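Fatty acid synthase 1, isoform A (Drosophila melanogaster, PDB 6FN6) probably catalyses de novo synthesis of long-chain saturated fatty acids from acetyl-CoA and malonyl-CoA with NADPH, this chain being its dehydratase, enoylreductase and ketoreductase region. Local coordinates at residues R322-I327 with S356-V361; V293-S298 with V302-V307; V720-I725 with V864-S869; R970-Q973 with K978-I981. All blocks are in the same frame, centred on the assembly; numbering follows the deposited sequence.

Contact 1: R322-I327 with S356-V361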
loop_
_atom_site.group_PDB
_atom_site.type_symbol
_atom_site.label_atom_id
_atom_site.label_comp_id
_atom_site.label_asym_id
_atom_site.label_seq_id
_atom_site.Cartn_x
_atom_site.Cartn_y
_atom_site.Cartn_z
ATOM N N ARG A 322 54.316 18.614 -28.343
ATOM C CA ARG A 322 54.837 18.667 -26.983
ATOM C C ARG A 322 55.370 20.057 -26.651
ATOM O O ARG A 322 55.158 20.562 -25.551
ATOM C CB ARG A 322 55.935 17.620 -26.787
ATOM C CG ARG A 322 56.494 17.553 -25.370
ATOM C CD ARG A 322 55.453 17.097 -24.356
ATOM N NE ARG A 322 54.978 15.742 -24.624
ATOM C CZ ARG A 322 53.964 15.165 -23.986
ATOM N NH1 ARG A 322 53.307 15.821 -23.039
ATOM N NH2 ARG A 322 53.604 13.927 -24.298
ATOM N N LEU A 323 56.065 20.671 -27.603
ATOM C CA LEU A 323 56.618 22.002 -27.390
ATOM C C LEU A 323 55.503 23.014 -27.153
ATOM O O LEU A 323 55.535 23.762 -26.179
ATOM C CB LEU A 323 57.476 22.433 -28.579
ATOM C CG LEU A 323 58.668 21.538 -28.927
ATOM C CD1 LEU A 323 59.446 22.134 -30.087
ATOM C CD2 LEU A 323 59.577 21.325 -27.721
ATOM N N LEU A 324 54.518 23.034 -28.044
ATOM C CA LEU A 324 53.398 23.954 -27.902
ATOM C C LEU A 324 52.660 23.687 -26.594
ATOM O O LEU A 324 52.129 24.605 -25.967
ATOM C CB LEU A 324 52.441 23.826 -29.088
ATOM C CG LEU A 324 51.209 24.736 -29.059
ATOM C CD1 LEU A 324 51.602 26.206 -28.968
ATOM C CD2 LEU A 324 50.334 24.490 -30.281
ATOM N N GLN A 325 52.635 22.425 -26.184
ATOM C CA GLN A 325 51.959 22.037 -24.954
ATOM C C GLN A 325 52.687 22.598 -23.733
ATOM O O GLN A 325 52.056 23.018 -22.763
ATOM C CB GLN A 325 51.853 20.515 -24.864
ATOM C CG GLN A 325 50.837 20.031 -23.848
ATOM C CD GLN A 325 50.706 18.523 -23.829
ATOM O OE1 GLN A 325 50.774 17.867 -24.870
ATOM N NE2 GLN A 325 50.521 17.962 -22.640
ATOM N N ILE A 326 54.015 22.604 -23.787
ATOM C CA ILE A 326 54.824 23.153 -22.703
ATOM C C ILE A 326 54.618 24.662 -22.636
ATOM O O ILE A 326 54.463 25.230 -21.554
ATOM C CB ILE A 326 56.313 22.807 -22.889
ATOM C CG1 ILE A 326 56.521 21.294 -22.874
ATOM C CG2 ILE A 326 57.149 23.438 -21.787
ATOM C CD1 ILE A 326 57.832 20.854 -23.494
ATOM N N ILE A 327 54.621 25.306 -23.798
ATOM C CA ILE A 327 54.454 26.750 -23.877
ATOM C C ILE A 327 53.085 27.129 -23.323
ATOM O O ILE A 327 52.983 27.912 -22.376
ATOM C CB ILE A 327 54.629 27.254 -25.323
ATOM C CG1 ILE A 327 56.048 26.958 -25.816
ATOM C CG2 ILE A 327 54.336 28.751 -25.411
ATOM C CD1 ILE A 327 56.245 27.168 -27.303
ATOM N N SER A 356 45.938 19.659 -32.373
ATOM C CA SER A 356 46.871 20.352 -31.490
ATOM C C SER A 356 46.899 21.854 -31.755
ATOM O O SER A 356 47.068 22.653 -30.834
ATOM C CB SER A 356 48.277 19.776 -31.659
ATOM O OG SER A 356 49.231 20.542 -30.946
ATOM N N GLY A 357 46.729 22.230 -33.016
ATOM C CA GLY A 357 46.761 23.624 -33.412
ATOM C C GLY A 357 48.154 24.095 -33.784
ATOM O O GLY A 357 48.511 25.254 -33.573
ATOM N N VAL A 358 48.942 23.184 -34.344
ATOM C CA VAL A 358 50.264 23.514 -34.847
ATOM C C VAL A 358 50.129 23.687 -36.350
ATOM O O VAL A 358 49.720 22.765 -37.054
ATOM C CB VAL A 358 51.301 22.429 -34.482
ATOM C CG1 VAL A 358 52.636 22.698 -35.162
ATOM C CG2 VAL A 358 51.484 22.357 -32.978
ATOM N N ARG A 359 50.471 24.871 -36.843
ATOM C CA ARG A 359 50.368 25.148 -38.268
ATOM C C ARG A 359 51.515 24.485 -39.022
ATOM O O ARG A 359 52.433 23.940 -38.413
ATOM C CB ARG A 359 50.342 26.657 -38.519
ATOM C CG ARG A 359 51.536 27.419 -37.980
ATOM C CD ARG A 359 51.171 28.869 -37.710
ATOM N NE ARG A 359 52.355 29.709 -37.560
ATOM C CZ ARG A 359 53.025 30.242 -38.575
ATOM N NH1 ARG A 359 52.635 30.023 -39.826
ATOM N NH2 ARG A 359 54.090 30.994 -38.342
ATOM N N VAL A 360 51.445 24.526 -40.350
ATOM C CA VAL A 360 52.484 23.951 -41.196
ATOM C C VAL A 360 52.889 24.926 -42.296
ATOM O O VAL A 360 52.042 25.435 -43.031
ATOM C CB VAL A 360 52.016 22.610 -41.804
ATOM C CG1 VAL A 360 53.097 22.013 -42.700
ATOM C CG2 VAL A 360 51.627 21.630 -40.708
ATOM N N VAL A 361 54.189 25.181 -42.401
ATOM C CA VAL A 361 54.719 26.072 -43.426
ATOM C C VAL A 361 55.512 25.241 -44.430
ATOM O O VAL A 361 56.172 24.269 -44.062
ATOM C CB VAL A 361 55.584 27.185 -42.807
ATOM C CG1 VAL A 361 56.172 28.082 -43.893
ATOM C CG2 VAL A 361 54.769 28.004 -41.819
#

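Contact 2: V293-S298 with V302-V307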
loop_
_atom_site.group_PDB
_atom_site.type_symbol
_atom_site.label_atom_id
_atom_site.label_comp_id
_atom_site.label_asym_id
_atom_site.label_seq_id
_atom_site.Cartn_x
_atom_site.Cartn_y
_atom_site.Cartn_z
ATOM N N VAL A 293 64.007 27.538 -20.142
ATOM C CA VAL A 293 65.109 28.489 -20.207
ATOM C C VAL A 293 64.781 29.596 -21.208
ATOM O O VAL A 293 65.087 30.765 -20.974
ATOM C CB VAL A 293 66.428 27.782 -20.569
ATOM C CG1 VAL A 293 67.553 28.800 -20.791
ATOM C CG2 VAL A 293 66.811 26.791 -19.480
ATOM N N ILE A 294 64.163 29.219 -22.325
ATOM C CA ILE A 294 63.810 30.177 -23.366
ATOM C C ILE A 294 62.763 31.153 -22.841
ATOM O O ILE A 294 62.894 32.363 -23.014
ATOM C CB ILE A 294 63.309 29.457 -24.633
ATOM C CG1 ILE A 294 64.414 28.577 -25.212
ATOM C CG2 ILE A 294 62.841 30.462 -25.680
ATOM C CD1 ILE A 294 63.932 27.592 -26.253
ATOM N N ILE A 295 61.722 30.625 -22.207
ATOM C CA ILE A 295 60.672 31.462 -21.639
ATOM C C ILE A 295 61.298 32.397 -20.613
ATOM O O ILE A 295 61.019 33.596 -20.593
ATOM C CB ILE A 295 59.539 30.604 -21.014
ATOM C CG1 ILE A 295 58.792 29.841 -22.109
ATOM C CG2 ILE A 295 58.565 31.475 -20.220
ATOM C CD1 ILE A 295 57.839 28.780 -21.593
ATOM N N GLU A 296 62.150 31.832 -19.765
ATOM C CA GLU A 296 62.824 32.589 -18.717
ATOM C C GLU A 296 63.624 33.757 -19.294
ATOM O O GLU A 296 63.791 34.782 -18.637
ATOM C CB GLU A 296 63.738 31.658 -17.913
ATOM C CG GLU A 296 64.210 32.221 -16.582
ATOM C CD GLU A 296 64.852 31.162 -15.699
ATOM O OE1 GLU A 296 64.403 30.992 -14.543
ATOM O OE2 GLU A 296 65.819 30.510 -16.154
ATOM N N ASN A 297 64.112 33.596 -20.522
ATOM C CA ASN A 297 64.977 34.595 -21.144
ATOM C C ASN A 297 64.346 35.236 -22.378
ATOM O O ASN A 297 65.033 35.524 -23.357
ATOM C CB ASN A 297 66.318 33.962 -21.525
ATOM C CG ASN A 297 67.177 33.650 -20.316
ATOM O OD1 ASN A 297 67.820 34.537 -19.754
ATOM N ND2 ASN A 297 67.188 32.385 -19.905
ATOM N N SER A 298 63.038 35.461 -22.329
ATOM C CA SER A 298 62.341 36.154 -23.408
ATOM C C SER A 298 61.746 37.461 -22.897
ATOM O O SER A 298 60.823 38.011 -23.501
ATOM C CB SER A 298 61.245 35.272 -24.005
ATOM O OG SER A 298 60.204 35.052 -23.071
ATOM N N VAL A 302 54.530 37.674 -24.231
ATOM C CA VAL A 302 53.216 37.071 -24.038
ATOM C C VAL A 302 52.995 35.968 -25.073
ATOM O O VAL A 302 52.233 35.030 -24.838
ATOM C CB VAL A 302 52.091 38.124 -24.096
ATOM C CG1 VAL A 302 52.093 38.852 -25.427
ATOM C CG2 VAL A 302 50.737 37.478 -23.839
ATOM N N LYS A 303 53.650 36.095 -26.225
ATOM C CA LYS A 303 53.603 35.059 -27.252
ATOM C C LYS A 303 55.001 34.521 -27.539
ATOM O O LYS A 303 55.964 35.282 -27.638
ATOM C CB LYS A 303 52.986 35.597 -28.547
ATOM C CG LYS A 303 51.477 35.429 -28.665
ATOM C CD LYS A 303 50.720 36.569 -28.005
ATOM C CE LYS A 303 49.216 36.423 -28.203
ATOM N NZ LYS A 303 48.454 37.566 -27.627
ATOM N N LEU A 304 55.100 33.200 -27.664
ATOM C CA LEU A 304 56.372 32.538 -27.939
ATOM C C LEU A 304 56.336 31.818 -29.289
ATOM O O LEU A 304 55.565 30.878 -29.480
ATOM C CB LEU A 304 56.705 31.548 -26.826
ATOM C CG LEU A 304 58.192 31.241 -26.645
ATOM C CD1 LEU A 304 58.911 32.439 -26.046
ATOM C CD2 LEU A 304 58.385 30.007 -25.778
ATOM N N LYS A 305 57.172 32.269 -30.220
ATOM C CA LYS A 305 57.191 31.726 -31.577
ATOM C C LYS A 305 58.297 30.686 -31.750
ATOM O O LYS A 305 59.430 30.899 -31.325
ATOM C CB LYS A 305 57.374 32.854 -32.594
ATOM C CG LYS A 305 57.120 32.443 -34.038
ATOM C CD LYS A 305 57.296 33.625 -34.981
ATOM C CE LYS A 305 56.809 33.306 -36.386
ATOM N NZ LYS A 305 57.220 34.356 -37.362
ATOM N N GLY A 306 57.960 29.562 -32.375
ATOM C CA GLY A 306 58.932 28.515 -32.637
ATOM C C GLY A 306 58.576 27.650 -33.832
ATOM O O GLY A 306 57.439 27.664 -34.300
ATOM N N VAL A 307 59.554 26.903 -34.337
ATOM C CA VAL A 307 59.330 26.007 -35.466
ATOM C C VAL A 307 60.088 24.699 -35.264
ATOM O O VAL A 307 61.030 24.635 -34.475
ATOM C CB VAL A 307 59.743 26.670 -36.798
ATOM C CG1 VAL A 307 58.930 27.932 -37.043
ATOM C CG2 VAL A 307 61.233 26.986 -36.806
#

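Contact 3: V720-I725 with V864-S869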
loop_
_atom_site.group_PDB
_atom_site.type_symbol
_atom_site.label_atom_id
_atom_site.label_comp_id
_atom_site.label_asym_id
_atom_site.label_seq_id
_atom_site.Cartn_x
_atom_site.Cartn_y
_atom_site.Cartn_z
ATOM N N VAL A 720 20.838 -15.373 -2.591
ATOM C CA VAL A 720 19.858 -15.511 -1.523
ATOM C C VAL A 720 18.863 -16.618 -1.858
ATOM O O VAL A 720 18.440 -17.365 -0.979
ATOM C CB VAL A 720 19.129 -14.177 -1.266
ATOM C CG1 VAL A 720 18.180 -14.300 -0.087
ATOM C CG2 VAL A 720 20.132 -13.061 -1.022
ATOM N N GLY A 721 18.479 -16.709 -3.128
ATOM C CA GLY A 721 17.550 -17.732 -3.572
ATOM C C GLY A 721 18.047 -19.144 -3.313
ATOM O O GLY A 721 17.359 -19.951 -2.684
ATOM N N GLN A 722 19.241 -19.444 -3.816
ATOM C CA GLN A 722 19.858 -20.752 -3.627
ATOM C C GLN A 722 19.929 -21.124 -2.152
ATOM O O GLN A 722 19.621 -22.253 -1.770
ATOM C CB GLN A 722 21.260 -20.772 -4.241
ATOM C CG GLN A 722 21.266 -20.998 -5.743
ATOM C CD GLN A 722 22.637 -20.812 -6.360
ATOM O OE1 GLN A 722 23.539 -21.622 -6.152
ATOM N NE2 GLN A 722 22.793 -19.753 -7.142
ATOM N N ALA A 723 20.338 -20.171 -1.323
ATOM C CA ALA A 723 20.433 -20.413 0.109
ATOM C C ALA A 723 19.043 -20.632 0.687
ATOM O O ALA A 723 18.852 -21.476 1.560
ATOM C CB ALA A 723 21.127 -19.254 0.803
ATOM N N ALA A 724 18.074 -19.867 0.193
ATOM C CA ALA A 724 16.697 -19.975 0.662
ATOM C C ALA A 724 16.083 -21.325 0.295
ATOM O O ALA A 724 15.461 -21.978 1.131
ATOM C CB ALA A 724 15.860 -18.847 0.090
ATOM N N ILE A 725 16.265 -21.736 -0.958
ATOM C CA ILE A 725 15.706 -22.994 -1.446
ATOM C C ILE A 725 16.268 -24.166 -0.647
ATOM O O ILE A 725 15.540 -25.082 -0.275
ATOM C CB ILE A 725 15.978 -23.173 -2.954
ATOM C CG1 ILE A 725 15.286 -22.067 -3.756
ATOM C CG2 ILE A 725 15.499 -24.544 -3.432
ATOM C CD1 ILE A 725 15.746 -21.971 -5.203
ATOM N N VAL A 864 24.773 -25.161 2.271
ATOM C CA VAL A 864 25.741 -25.622 1.284
ATOM C C VAL A 864 26.448 -24.416 0.669
ATOM O O VAL A 864 25.809 -23.402 0.387
ATOM C CB VAL A 864 25.057 -26.479 0.198
ATOM C CG1 VAL A 864 26.063 -26.944 -0.854
ATOM C CG2 VAL A 864 24.365 -27.671 0.826
ATOM N N PRO A 865 27.771 -24.514 0.459
ATOM C CA PRO A 865 28.415 -23.386 -0.219
ATOM C C PRO A 865 27.909 -23.236 -1.650
ATOM O O PRO A 865 27.509 -24.220 -2.268
ATOM C CB PRO A 865 29.902 -23.754 -0.184
ATOM C CG PRO A 865 29.924 -25.233 -0.055
ATOM C CD PRO A 865 28.735 -25.579 0.787
ATOM N N LEU A 866 27.928 -22.012 -2.162
ATOM C CA LEU A 866 27.401 -21.728 -3.490
ATOM C C LEU A 866 28.462 -21.909 -4.565
ATOM O O LEU A 866 29.656 -21.941 -4.264
ATOM C CB LEU A 866 26.862 -20.299 -3.547
ATOM C CG LEU A 866 25.479 -20.033 -2.953
ATOM C CD1 LEU A 866 25.427 -20.375 -1.474
ATOM C CD2 LEU A 866 25.112 -18.577 -3.173
ATOM N N PRO A 867 28.027 -22.050 -5.827
ATOM C CA PRO A 867 28.982 -21.969 -6.936
ATOM C C PRO A 867 29.733 -20.644 -6.894
ATOM O O PRO A 867 29.188 -19.652 -6.406
ATOM C CB PRO A 867 28.095 -22.067 -8.179
ATOM C CG PRO A 867 26.886 -22.777 -7.720
ATOM C CD PRO A 867 26.666 -22.346 -6.301
ATOM N N THR A 868 30.966 -20.631 -7.390
ATOM C CA THR A 868 31.803 -19.441 -7.313
ATOM C C THR A 868 32.329 -19.009 -8.675
ATOM O O THR A 868 32.750 -19.833 -9.483
ATOM C CB THR A 868 33.008 -19.666 -6.384
ATOM O OG1 THR A 868 33.732 -20.828 -6.808
ATOM C CG2 THR A 868 32.547 -19.848 -4.945
ATOM N N SER A 869 32.301 -17.703 -8.910
ATOM C CA SER A 869 32.967 -17.104 -10.055
ATOM C C SER A 869 34.099 -16.256 -9.503
ATOM O O SER A 869 33.893 -15.110 -9.106
ATOM C CB SER A 869 31.998 -16.268 -10.891
ATOM O OG SER A 869 30.852 -17.024 -11.245
#

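Contact 4: R970-Q973 with K978-I981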
loop_
_atom_site.group_PDB
_atom_site.type_symbol
_atom_site.label_atom_id
_atom_site.label_comp_id
_atom_site.label_asym_id
_atom_site.label_seq_id
_atom_site.Cartn_x
_atom_site.Cartn_y
_atom_site.Cartn_z
ATOM N N ARG A 970 33.419 22.787 16.276
ATOM C CA ARG A 970 32.404 21.975 16.936
ATOM C C ARG A 970 32.348 20.586 16.305
ATOM O O ARG A 970 32.291 19.576 17.004
ATOM C CB ARG A 970 31.030 22.646 16.859
ATOM C CG ARG A 970 29.957 21.901 17.638
ATOM C CD ARG A 970 28.624 22.630 17.644
ATOM N NE ARG A 970 28.006 22.674 16.322
ATOM C CZ ARG A 970 27.384 21.648 15.751
ATOM N NH1 ARG A 970 27.315 20.478 16.371
ATOM N NH2 ARG A 970 26.845 21.785 14.547
ATOM N N ARG A 971 32.372 20.543 14.976
ATOM C CA ARG A 971 32.317 19.279 14.256
ATOM C C ARG A 971 33.547 18.417 14.538
ATOM O O ARG A 971 33.432 17.201 14.703
ATOM C CB ARG A 971 32.185 19.535 12.753
ATOM C CG ARG A 971 30.831 20.095 12.339
ATOM C CD ARG A 971 30.751 20.316 10.837
ATOM N NE ARG A 971 29.387 20.605 10.397
ATOM C CZ ARG A 971 29.076 21.180 9.239
ATOM N NH1 ARG A 971 30.028 21.538 8.388
ATOM N NH2 ARG A 971 27.806 21.400 8.928
ATOM N N TRP A 972 34.719 19.044 14.617
ATOM C CA TRP A 972 35.953 18.312 14.891
ATOM C C TRP A 972 35.965 17.794 16.324
ATOM O O TRP A 972 36.421 16.682 16.591
ATOM C CB TRP A 972 37.177 19.194 14.642
ATOM C CG TRP A 972 37.350 19.597 13.209
ATOM C CD1 TRP A 972 36.989 18.883 12.105
ATOM C CD2 TRP A 972 37.917 20.820 12.729
ATOM N NE1 TRP A 972 37.300 19.584 10.966
ATOM C CE2 TRP A 972 37.870 20.777 11.323
ATOM C CE3 TRP A 972 38.461 21.946 13.352
ATOM C CZ2 TRP A 972 38.348 21.817 10.529
ATOM C CZ3 TRP A 972 38.934 22.973 12.563
ATOM C CH2 TRP A 972 38.874 22.903 11.168
ATOM N N GLN A 973 35.465 18.607 17.248
ATOM C CA GLN A 973 35.453 18.233 18.655
ATOM C C GLN A 973 34.451 17.112 18.898
ATOM O O GLN A 973 34.685 16.224 19.719
ATOM C CB GLN A 973 35.128 19.445 19.528
ATOM C CG GLN A 973 36.288 20.418 19.659
ATOM C CD GLN A 973 35.940 21.645 20.474
ATOM O OE1 GLN A 973 34.803 22.117 20.452
ATOM N NE2 GLN A 973 36.921 22.172 21.197
ATOM N N LYS A 978 40.936 17.012 19.516
ATOM C CA LYS A 978 41.364 18.041 20.451
ATOM C C LYS A 978 41.816 19.279 19.683
ATOM O O LYS A 978 42.829 19.252 18.985
ATOM C CB LYS A 978 42.494 17.519 21.340
ATOM C CG LYS A 978 43.084 18.550 22.289
ATOM C CD LYS A 978 42.094 18.964 23.359
ATOM C CE LYS A 978 42.688 20.022 24.274
ATOM N NZ LYS A 978 41.747 20.428 25.354
ATOM N N VAL A 979 41.052 20.358 19.815
ATOM C CA VAL A 979 41.349 21.594 19.108
ATOM C C VAL A 979 41.826 22.648 20.094
ATOM O O VAL A 979 41.161 22.931 21.090
ATOM C CB VAL A 979 40.124 22.101 18.330
ATOM C CG1 VAL A 979 40.500 23.300 17.463
ATOM C CG2 VAL A 979 39.526 20.984 17.480
ATOM N N VAL A 980 42.987 23.225 19.807
ATOM C CA VAL A 980 43.532 24.297 20.623
ATOM C C VAL A 980 43.710 25.528 19.748
ATOM O O VAL A 980 44.329 25.456 18.686
ATOM C CB VAL A 980 44.864 23.881 21.282
ATOM C CG1 VAL A 980 45.495 25.049 22.019
ATOM C CG2 VAL A 980 44.652 22.714 22.226
ATOM N N ILE A 981 43.148 26.649 20.192
ATOM C CA ILE A 981 43.373 27.933 19.543
ATOM C C ILE A 981 44.439 28.686 20.325
ATOM O O ILE A 981 44.196 29.114 21.452
ATOM C CB ILE A 981 42.077 28.769 19.449
ATOM C CG1 ILE A 981 40.925 27.940 18.875
ATOM C CG2 ILE A 981 42.307 30.019 18.609
ATOM C CD1 ILE A 981 41.136 27.466 17.452
#

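Contact 1: R322-I327 with S356-V361
L324 is the residue of segment 322-327 that touches residues 356-361, and its CD2 methyl makes the closest approach to each of S356, G357 and V358. It meets the side chain of V358 at CD2 to CG2 3.6 Å, and the two side chains run past one another in opposite directions instead of meeting end on. Two carbonyls lie beside the same methyl: L324 CD2 is 3.8 Å from S356 O and also 3.8 Å from G357 O. The hydroxyl of S356 stands a little further off, with OG 4.2 Å from L324 CD2. The leucine gets there through its first torsion, which sets CG anti to the backbone N (chi1 180°). V358 offers the branch beside its own backbone N, CG2. This is a helix packed on the mostly parallel sheet of a Rossmann-like domain whose strand order, with an antiparallel strand near one end, matches class I methyltransferases, and it is consistent with the pseudo-methyltransferase domain of animal fatty acid synthases. Strand 359-362 is the edge of that sheet, and the turn leading into it passes through G357 at a positive phi of 90°. In the next shell, S356 OG is hydrogen-bonded to N321 OD1, tying the turn to the helix one residue before R322. V337 of strand 334-341 touches both L324 and I327, while V358 also touches V339 of that strand, A320 of the helix and L353 of helix 346-353. Further along, R359 forms salt bridges with D336 and E371.

Contact 2: V293-S298 with V302-V307
L304 projects from strand 303-309 toward the last turn of helix 279-296, and its two methyls are received unequally. The closer side is that of I295, whose CG1 lies 3.7 Å from L304 CD2 with the two side chains crossing at about a right angle. I295 presents CG1 because that branch sits beside the backbone N (chi1 -67°). On the other methyl the packing is looser: I294 CG2 stays 4.4 Å from L304 CD1, and S298 brings its OG to 4.2 Å from the same CD1. S298 is poorly ordered, whereas I294 is buried against F376, F403 and I405, and the helix thereby covers one face of the sheet in this Rossmann-like domain. Polar side chains at the helix end bond back to its carbonyls. N297 ND2 donates to V293 O at 2.9 Å, with an N-H...O angle of 157°, while its OD1 bonds I541 N. I295 O accepts both S298 OG (3.0 Å) and S298 N (3.3 Å) from one face of its carbonyl plane. The hydroxyl of S298 and the amide of N297 have their own bonds, so L304 is met chiefly by carbon; such packing depends on shape more than on direction.

Contact 3: V720-I725 with V864-S869
Q722, in the helix 720-725, and L866, in the extended run that leads into strand 868-872, bring their CA atoms to 7.6 Å, the nearest CA pair across the two segments. From the helix, Q722 alone reaches across to touch. Its CG lies beside the backbone N (chi1 -81°) and the chain is extended beyond it, which carries the terminal amide to the ring of P867. There OE1 is modelled 3.2 Å from P867 CD and 3.9 Å from P867 CG, the glutamine coming in obliquely at the CD-CG side of the ring. The chi3 of 70° swings the amide out of the plane of the carbon chain, and OE1 also lies 4.1 Å from L866 CG. F747 of helix 742-751 touches both Q722 and P867, and I889 adds to the surroundings of the glutamine. On the other segment, L866 N is hydrogen-bonded to T687 OG1, and P867 is joined through its backbone to K891 of strand 891-895. The helix carries the last glycine, G721, of a GxGxxG sequence consistent with the Rossmann nucleotide-binding part of a medium-chain dehydrogenase-type enoylreductase. The partner run leaves that part for the strands of the neighbouring sheet, so the contact joins two portions of the enoylreductase. Chemically it is a mixed surface: an amide end set against a proline ring and a leucine, van der Waals packing with no directional bond between the two segments.

Contact 4: R970-Q973 with K978-I981
In the ketoreductase region, the beta-alpha-beta unit of strand 951-955, helix 963-974 and strand 978-982 turns back on itself through a short link, and W972 and Q973, before the link, meet V979, just after it. The backbones are nearest at Q973 and K978, whose CA atoms are 6.2 Å apart. V979 points its side chain at the helix and touches it with one methyl, CG2, the branch lying beside the valine's own backbone N (chi1, to CG1, -173°). That methyl is 3.9 Å from Q973 CG and 4.1 Å from W972 CB. Relative to the indole it stands at the edge, near the ring plane. Q973 crosses the valine at about a right angle and covers it with its aliphatic part, so an exposed polar residue contributes carbon to the packing. The indole is held by other contacts: its NE1 is hydrogen-bonded to N942 OD1, and the side chain packs on L938, T941 and V945 of helix 935-946. V980, by contrast, turns away from the helix, and its backbone is bonded to I952 and L954 in the adjacent strand. Helix 963-974 thus packs beside helix 935-946 and against strand 978-982, the outermost of the ketoreductase's parallel strands, as in the Rossmann fold of short-chain dehydrogenases.

Contacts 1 and 2 belong to one structural unit: their centres are 13 Å apart, both reach the same sheet, and I327 CG1 packs on L304 CD2 at 3.8 Å. They also share an acid, since E371 pairs with both R359 and K305. Contact 3, in the enoylreductase, lies about 59 Å from contact 1 and contact 4, in the ketoreductase, about 51 Å from it, centre to centre; contacts 3 and 4 are about 49 Å apart. Each of the four joins a helix to a strand or the run entering it, in three different Rossmann-type units. All lie away from the predicted dehydratase residues H24 and D175, which sit in the hotdog folds.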